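Local coordinates for drebrin (Homo sapiens, PDB 5Y1Z), which is probably an actin-binding protein of brain, whose N-terminal part is an ADF-homology domain of the cofilin family, at residues Y34-G39 / Q63-G68; L84-G89 / I117-S122. All blocks are in the same frame, centred on the assembly; numbering follows the deposited sequence.

Interaction 1 (Y34-G39 / Q63-G68)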
loop_
_atom_site.group_PDB
_atom_site.type_symbol
_atom_site.label_atom_id
_atom_site.label_comp_id
_atom_site.label_asym_id
_atom_site.label_seq_id
_atom_site.Cartn_x
_atom_site.Cartn_y
_atom_site.Cartn_z
ATOM N N TYR A 34 -9.649 1.139 -17.425
ATOM C CA TYR A 34 -9.324 -0.009 -16.576
ATOM C C TYR A 34 -10.358 -0.214 -15.470
ATOM O O TYR A 34 -11.105 0.698 -15.110
ATOM C CB TYR A 34 -7.940 0.148 -15.925
ATOM C CG TYR A 34 -6.836 0.583 -16.862
ATOM C CD1 TYR A 34 -6.102 -0.369 -17.563
ATOM C CD2 TYR A 34 -6.513 1.928 -17.040
ATOM C CE1 TYR A 34 -5.090 -0.016 -18.413
ATOM C CE2 TYR A 34 -5.482 2.296 -17.908
ATOM C CZ TYR A 34 -4.777 1.306 -18.587
ATOM O OH TYR A 34 -3.755 1.600 -19.456
ATOM N N THR A 35 -10.411 -1.435 -14.945
ATOM C CA THR A 35 -11.385 -1.788 -13.914
ATOM C C THR A 35 -10.869 -3.011 -13.165
ATOM O O THR A 35 -9.881 -3.636 -13.564
ATOM C CB THR A 35 -12.781 -2.043 -14.499
ATOM O OG1 THR A 35 -13.731 -2.186 -13.431
ATOM C CG2 THR A 35 -12.789 -3.302 -15.363
ATOM N N TYR A 36 -11.567 -3.378 -12.094
ATOM C CA TYR A 36 -11.143 -4.556 -11.351
ATOM C C TYR A 36 -11.711 -5.839 -11.947
ATOM O O TYR A 36 -12.817 -5.863 -12.492
ATOM C CB TYR A 36 -11.550 -4.447 -9.877
ATOM C CG TYR A 36 -10.991 -3.228 -9.180
ATOM C CD1 TYR A 36 -11.649 -2.013 -9.219
ATOM C CD2 TYR A 36 -9.784 -3.293 -8.485
ATOM C CE1 TYR A 36 -11.126 -0.899 -8.599
ATOM C CE2 TYR A 36 -9.262 -2.170 -7.849
ATOM C CZ TYR A 36 -9.936 -0.985 -7.923
ATOM O OH TYR A 36 -9.405 0.105 -7.282
ATOM N N GLU A 37 -10.933 -6.914 -11.829
ATOM C CA GLU A 37 -11.458 -8.232 -12.138
ATOM C C GLU A 37 -12.370 -8.695 -11.016
ATOM O O GLU A 37 -12.172 -8.352 -9.850
ATOM C CB GLU A 37 -10.338 -9.238 -12.352
ATOM C CG GLU A 37 -10.689 -10.259 -13.409
ATOM C CD GLU A 37 -9.504 -10.657 -14.256
ATOM O OE1 GLU A 37 -8.411 -10.862 -13.679
ATOM O OE2 GLU A 37 -9.675 -10.796 -15.491
ATOM N N ASP A 38 -13.392 -9.466 -11.382
ATOM C CA ASP A 38 -14.448 -9.814 -10.439
ATOM C C ASP A 38 -13.877 -10.533 -9.227
ATOM O O ASP A 38 -13.025 -11.418 -9.351
ATOM C CB ASP A 38 -15.495 -10.686 -11.120
ATOM C CG ASP A 38 -15.912 -10.144 -12.476
ATOM O OD1 ASP A 38 -15.891 -8.898 -12.692
ATOM O OD2 ASP A 38 -16.248 -10.986 -13.339
ATOM N N GLY A 39 -14.359 -10.145 -8.050
ATOM C CA GLY A 39 -13.886 -10.738 -6.812
ATOM C C GLY A 39 -12.391 -10.634 -6.604
ATOM O O GLY A 39 -11.771 -11.576 -6.096
ATOM N N GLN A 63 -22.154 -0.292 -12.172
ATOM C CA GLN A 63 -21.936 -1.293 -11.153
ATOM C C GLN A 63 -20.466 -1.463 -10.818
ATOM O O GLN A 63 -20.121 -2.363 -10.052
ATOM C CB GLN A 63 -22.549 -2.621 -11.600
ATOM C CG GLN A 63 -24.083 -2.565 -11.850
ATOM C CD GLN A 63 -24.495 -2.032 -13.255
ATOM O OE1 GLN A 63 -24.135 -0.908 -13.641
ATOM N NE2 GLN A 63 -25.270 -2.842 -14.011
ATOM N N LYS A 64 -19.590 -0.644 -11.393
ATOM C CA LYS A 64 -18.156 -0.860 -11.272
ATOM C C LYS A 64 -17.408 0.403 -10.868
ATOM O O LYS A 64 -17.824 1.523 -11.161
ATOM C CB LYS A 64 -17.557 -1.411 -12.583
ATOM C CG LYS A 64 -18.081 -2.808 -12.937
ATOM C CD LYS A 64 -17.109 -3.584 -13.817
ATOM C CE LYS A 64 -16.465 -4.748 -13.055
ATOM N NZ LYS A 64 -15.393 -4.342 -12.023
ATOM N N VAL A 65 -16.305 0.189 -10.165
ATOM C CA VAL A 65 -15.245 1.174 -10.003
ATOM C C VAL A 65 -14.297 1.040 -11.185
ATOM O O VAL A 65 -13.833 -0.060 -11.494
ATOM C CB VAL A 65 -14.509 0.952 -8.672
ATOM C CG1 VAL A 65 -13.353 1.908 -8.541
ATOM C CG2 VAL A 65 -15.483 1.109 -7.507
ATOM N N MET A 66 -14.039 2.141 -11.885
ATOM C CA MET A 66 -13.183 2.108 -13.070
ATOM C C MET A 66 -12.266 3.333 -13.084
ATOM O O MET A 66 -12.544 4.359 -12.447
ATOM C CB MET A 66 -14.022 2.025 -14.361
ATOM C CG MET A 66 -15.095 0.935 -14.345
ATOM S SD MET A 66 -15.981 0.642 -15.914
ATOM C CE MET A 66 -15.732 2.157 -16.696
ATOM N N TYR A 67 -11.163 3.227 -13.828
ATOM C CA TYR A 67 -10.176 4.300 -13.937
ATOM C C TYR A 67 -9.961 4.635 -15.406
ATOM O O TYR A 67 -9.559 3.770 -16.192
ATOM C CB TYR A 67 -8.855 3.906 -13.251
ATOM C CG TYR A 67 -9.057 3.555 -11.799
ATOM C CD1 TYR A 67 -9.342 4.551 -10.866
ATOM C CD2 TYR A 67 -9.017 2.236 -11.361
ATOM C CE1 TYR A 67 -9.562 4.256 -9.540
ATOM C CE2 TYR A 67 -9.237 1.925 -10.021
ATOM C CZ TYR A 67 -9.512 2.943 -9.114
ATOM O OH TYR A 67 -9.744 2.668 -7.773
ATOM N N GLY A 68 -10.228 5.888 -15.773
ATOM C CA GLY A 68 -10.098 6.311 -17.157
ATOM C C GLY A 68 -8.888 7.186 -17.396
ATOM O O GLY A 68 -8.719 8.213 -16.747
#
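Lys-64 sends its side chain across to Thr-35 and Tyr-36. Its CB lies 4.0 Å from OG1 of Thr-35, and CD and CE pass the same hydroxyl as the two side chains cross at about a right angle. The chain is bent at chi3, and again at chi4 (-74°), which sets NZ in a double grip. NZ donates to Thr-35 OG1 at 3.1 Å. Its second bond runs to the carbonyl O of Tyr-36, 3.0 Å away. The hydroxyl OG1 passes the link on, donating to Val-65 O. These side-chain bonds lie where strand 31-36 of the ADF-homology sheet ends and its antiparallel neighbour, strand 65-72, begins; deeper in the sheet, Tyr-34 and Tyr-67 form a hydrogen-bonded pair, with Tyr-34 N to Tyr-67 O at 2.9 Å. The Tyr-67 ring meets that of Tyr-36 obliquely, and their hydroxyls are hydrogen-bonded, OH to OH at 2.6 Å; Tyr-36 OH is also bonded to His-103 ND1. Val-65 CG1 meets the edge of the Tyr-36 ring at CE1, 3.6 Å away, while Cys-100 of helix 94-101 touches Tyr-36, Val-65 and Tyr-67.

Interaction 2 (L84-G89 / I117-S122)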
loop_
_atom_site.group_PDB
_atom_site.type_symbol
_atom_site.label_atom_id
_atom_site.label_comp_id
_atom_site.label_asym_id
_atom_site.label_seq_id
_atom_site.Cartn_x
_atom_site.Cartn_y
_atom_site.Cartn_z
ATOM N N LEU A 84 -6.964 11.475 -15.213
ATOM C CA LEU A 84 -7.406 10.197 -14.685
ATOM C C LEU A 84 -8.798 10.403 -14.103
ATOM O O LEU A 84 -8.976 11.184 -13.164
ATOM C CB LEU A 84 -6.436 9.669 -13.627
ATOM C CG LEU A 84 -6.834 8.341 -12.982
ATOM C CD1 LEU A 84 -6.677 7.267 -14.030
ATOM C CD2 LEU A 84 -5.987 8.046 -11.777
ATOM N N ILE A 85 -9.775 9.697 -14.644
ATOM C CA ILE A 85 -11.140 9.729 -14.140
ATOM C C ILE A 85 -11.288 8.613 -13.121
ATOM O O ILE A 85 -11.121 7.432 -13.450
ATOM C CB ILE A 85 -12.154 9.570 -15.272
ATOM C CG1 ILE A 85 -12.094 10.806 -16.159
ATOM C CG2 ILE A 85 -13.543 9.438 -14.674
ATOM C CD1 ILE A 85 -12.591 10.576 -17.526
ATOM N N ASN A 86 -11.543 9.001 -11.875
ATOM C CA ASN A 86 -11.837 8.088 -10.784
ATOM C C ASN A 86 -13.335 7.839 -10.801
ATOM O O ASN A 86 -14.117 8.570 -10.182
ATOM C CB ASN A 86 -11.369 8.696 -9.473
ATOM C CG ASN A 86 -11.747 7.870 -8.286
ATOM O OD1 ASN A 86 -11.719 6.639 -8.342
ATOM N ND2 ASN A 86 -12.089 8.535 -7.188
ATOM N N TRP A 87 -13.746 6.801 -11.527
ATOM C CA TRP A 87 -15.157 6.484 -11.690
ATOM C C TRP A 87 -15.661 5.515 -10.623
ATOM O O TRP A 87 -15.141 4.397 -10.467
ATOM C CB TRP A 87 -15.410 5.890 -13.072
ATOM C CG TRP A 87 -16.824 5.413 -13.255
ATOM C CD1 TRP A 87 -17.312 4.178 -12.975
ATOM C CD2 TRP A 87 -17.930 6.183 -13.755
ATOM N NE1 TRP A 87 -18.644 4.116 -13.278
ATOM C CE2 TRP A 87 -19.052 5.333 -13.764
ATOM C CE3 TRP A 87 -18.073 7.500 -14.226
ATOM C CZ2 TRP A 87 -20.313 5.758 -14.212
ATOM C CZ3 TRP A 87 -19.329 7.922 -14.668
ATOM C CH2 TRP A 87 -20.426 7.057 -14.653
ATOM N N VAL A 88 -16.714 5.916 -9.930
ATOM C CA VAL A 88 -17.401 5.031 -9.019
ATOM C C VAL A 88 -18.861 5.025 -9.417
ATOM O O VAL A 88 -19.544 6.051 -9.309
ATOM C CB VAL A 88 -17.226 5.445 -7.554
ATOM C CG1 VAL A 88 -17.870 4.421 -6.648
ATOM C CG2 VAL A 88 -15.745 5.556 -7.236
ATOM N N GLY A 89 -19.335 3.887 -9.904
ATOM C CA GLY A 89 -20.712 3.807 -10.324
ATOM C C GLY A 89 -21.648 4.016 -9.152
ATOM O O GLY A 89 -21.359 3.625 -8.021
ATOM N N ILE A 117 -6.785 14.505 -11.501
ATOM C CA ILE A 117 -7.682 13.411 -11.163
ATOM C C ILE A 117 -9.072 13.988 -10.983
ATOM O O ILE A 117 -9.256 14.951 -10.229
ATOM C CB ILE A 117 -7.241 12.664 -9.900
ATOM C CG1 ILE A 117 -5.874 12.040 -10.120
ATOM C CG2 ILE A 117 -8.258 11.569 -9.583
ATOM C CD1 ILE A 117 -5.506 11.061 -9.047
ATOM N N VAL A 118 -10.046 13.394 -11.666
ATOM C CA VAL A 118 -11.428 13.860 -11.676
ATOM C C VAL A 118 -12.326 12.746 -11.134
ATOM O O VAL A 118 -12.414 11.672 -11.737
ATOM C CB VAL A 118 -11.845 14.261 -13.098
ATOM C CG1 VAL A 118 -13.304 14.622 -13.166
ATOM C CG2 VAL A 118 -10.967 15.391 -13.588
ATOM N N ASN A 119 -13.018 13.007 -10.024
ATOM C CA ASN A 119 -13.945 12.018 -9.477
ATOM C C ASN A 119 -15.292 12.081 -10.186
ATOM O O ASN A 119 -15.860 13.156 -10.380
ATOM C CB ASN A 119 -14.151 12.233 -7.978
ATOM C CG ASN A 119 -12.862 12.170 -7.183
ATOM O OD1 ASN A 119 -11.995 11.329 -7.442
ATOM N ND2 ASN A 119 -12.728 13.056 -6.197
ATOM N N ALA A 120 -15.835 10.919 -10.524
ATOM C CA ALA A 120 -17.011 10.873 -11.382
ATOM C C ALA A 120 -17.905 9.712 -10.992
ATOM O O ALA A 120 -17.417 8.629 -10.653
ATOM C CB ALA A 120 -16.620 10.740 -12.854
ATOM N N SER A 121 -19.218 9.966 -10.997
ATOM C CA SER A 121 -20.218 8.923 -10.794
ATOM C C SER A 121 -21.356 8.940 -11.800
ATOM O O SER A 121 -22.230 8.065 -11.731
ATOM C CB SER A 121 -20.801 9.010 -9.385
ATOM O OG SER A 121 -19.746 8.850 -8.458
ATOM N N SER A 122 -21.445 9.951 -12.647
ATOM C CA SER A 122 -22.358 9.909 -13.768
ATOM C C SER A 122 -21.576 10.453 -14.950
ATOM O O SER A 122 -20.528 11.073 -14.783
ATOM C CB SER A 122 -23.657 10.667 -13.496
ATOM O OG SER A 122 -23.484 12.044 -13.669
#
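Trp-87 spreads its indole beside the end of strand 117-120, and the small residues there shape the hollow that receives it. The methyl of Ala-120 lies 3.8 Å from CE3 of the six-membered ring, and the same CB meets CG2 of Ile-85, so this one carbon touches both. Farther out, CA of Ser-121 lies over one face of the indole, displaced toward the rim, and Ser-122 O comes to the edge at CZ3. Phe-60 stacks on the Trp-87 ring system, whose NE1 donates to Glu-61 O. Trp-87 and Ile-85 share a face of the sheet.

Leu-84, Asn-86, Ile-117 and Asn-119 occupy the other side. Leu-84 and Ile-117 lie side by side and point the same way, CD2 to CD1 at 4.1 Å. Asn-86 ND2 donates to Asn-119 OD1 at 2.8 Å; the acceptor lies in the Asn-86 amide plane, but ND2 sits 45° above the Asn-119 carbonyl plane, and the two amide planes are turned 77° apart. Between the strands run four backbone bonds of a parallel pair: Val-118 N to Leu-84 O, Asn-86 N to Val-118 O, Ala-120 N to Asn-86 O and Val-88 N to Ala-120 O. Past the last of them, Ser-121 OG, set anti to its own carbonyl carbon (chi1 -60°), donates to Val-88 O at 2.9 Å.

Strand 116-120 is the outermost strand on this side of the five-stranded ADF-homology sheet, joined to strand 81-88 by a crossover containing helices 94-101 and 104-110. Helix 104-110 covers Leu-84, Asn-86 and Ile-117, helix 52-56 meets Ile-85 from the other side, and strand 65-72 borders 81-88, its Tyr-67 touching Leu-84 and Asn-86.

In the fold
From the N terminus, helix 12-23 leads into strand 31-36. The chain then turns out through edge strand 43-49 and helix 52-56 before strand 65-72 returns beside 31-36, where interaction 1 closes the first loop. Strand 81-88 follows as the next neighbour, and a longer excursion through helices 94-101 and 104-110 ends when interaction 2 brings strand 116-120 alongside it. The two contacts are in series, neither nested nor crossed. Strands 65-72 and 81-88 join them directly: Gly-68 O probably accepts a hydrogen bond from Ile-85 N, and Met-66 O from Trp-87 N. Together with this 65-72/81-88 pairing, the contacts join four strands adjacent in one mixed sheet, from its antiparallel part to its parallel edge.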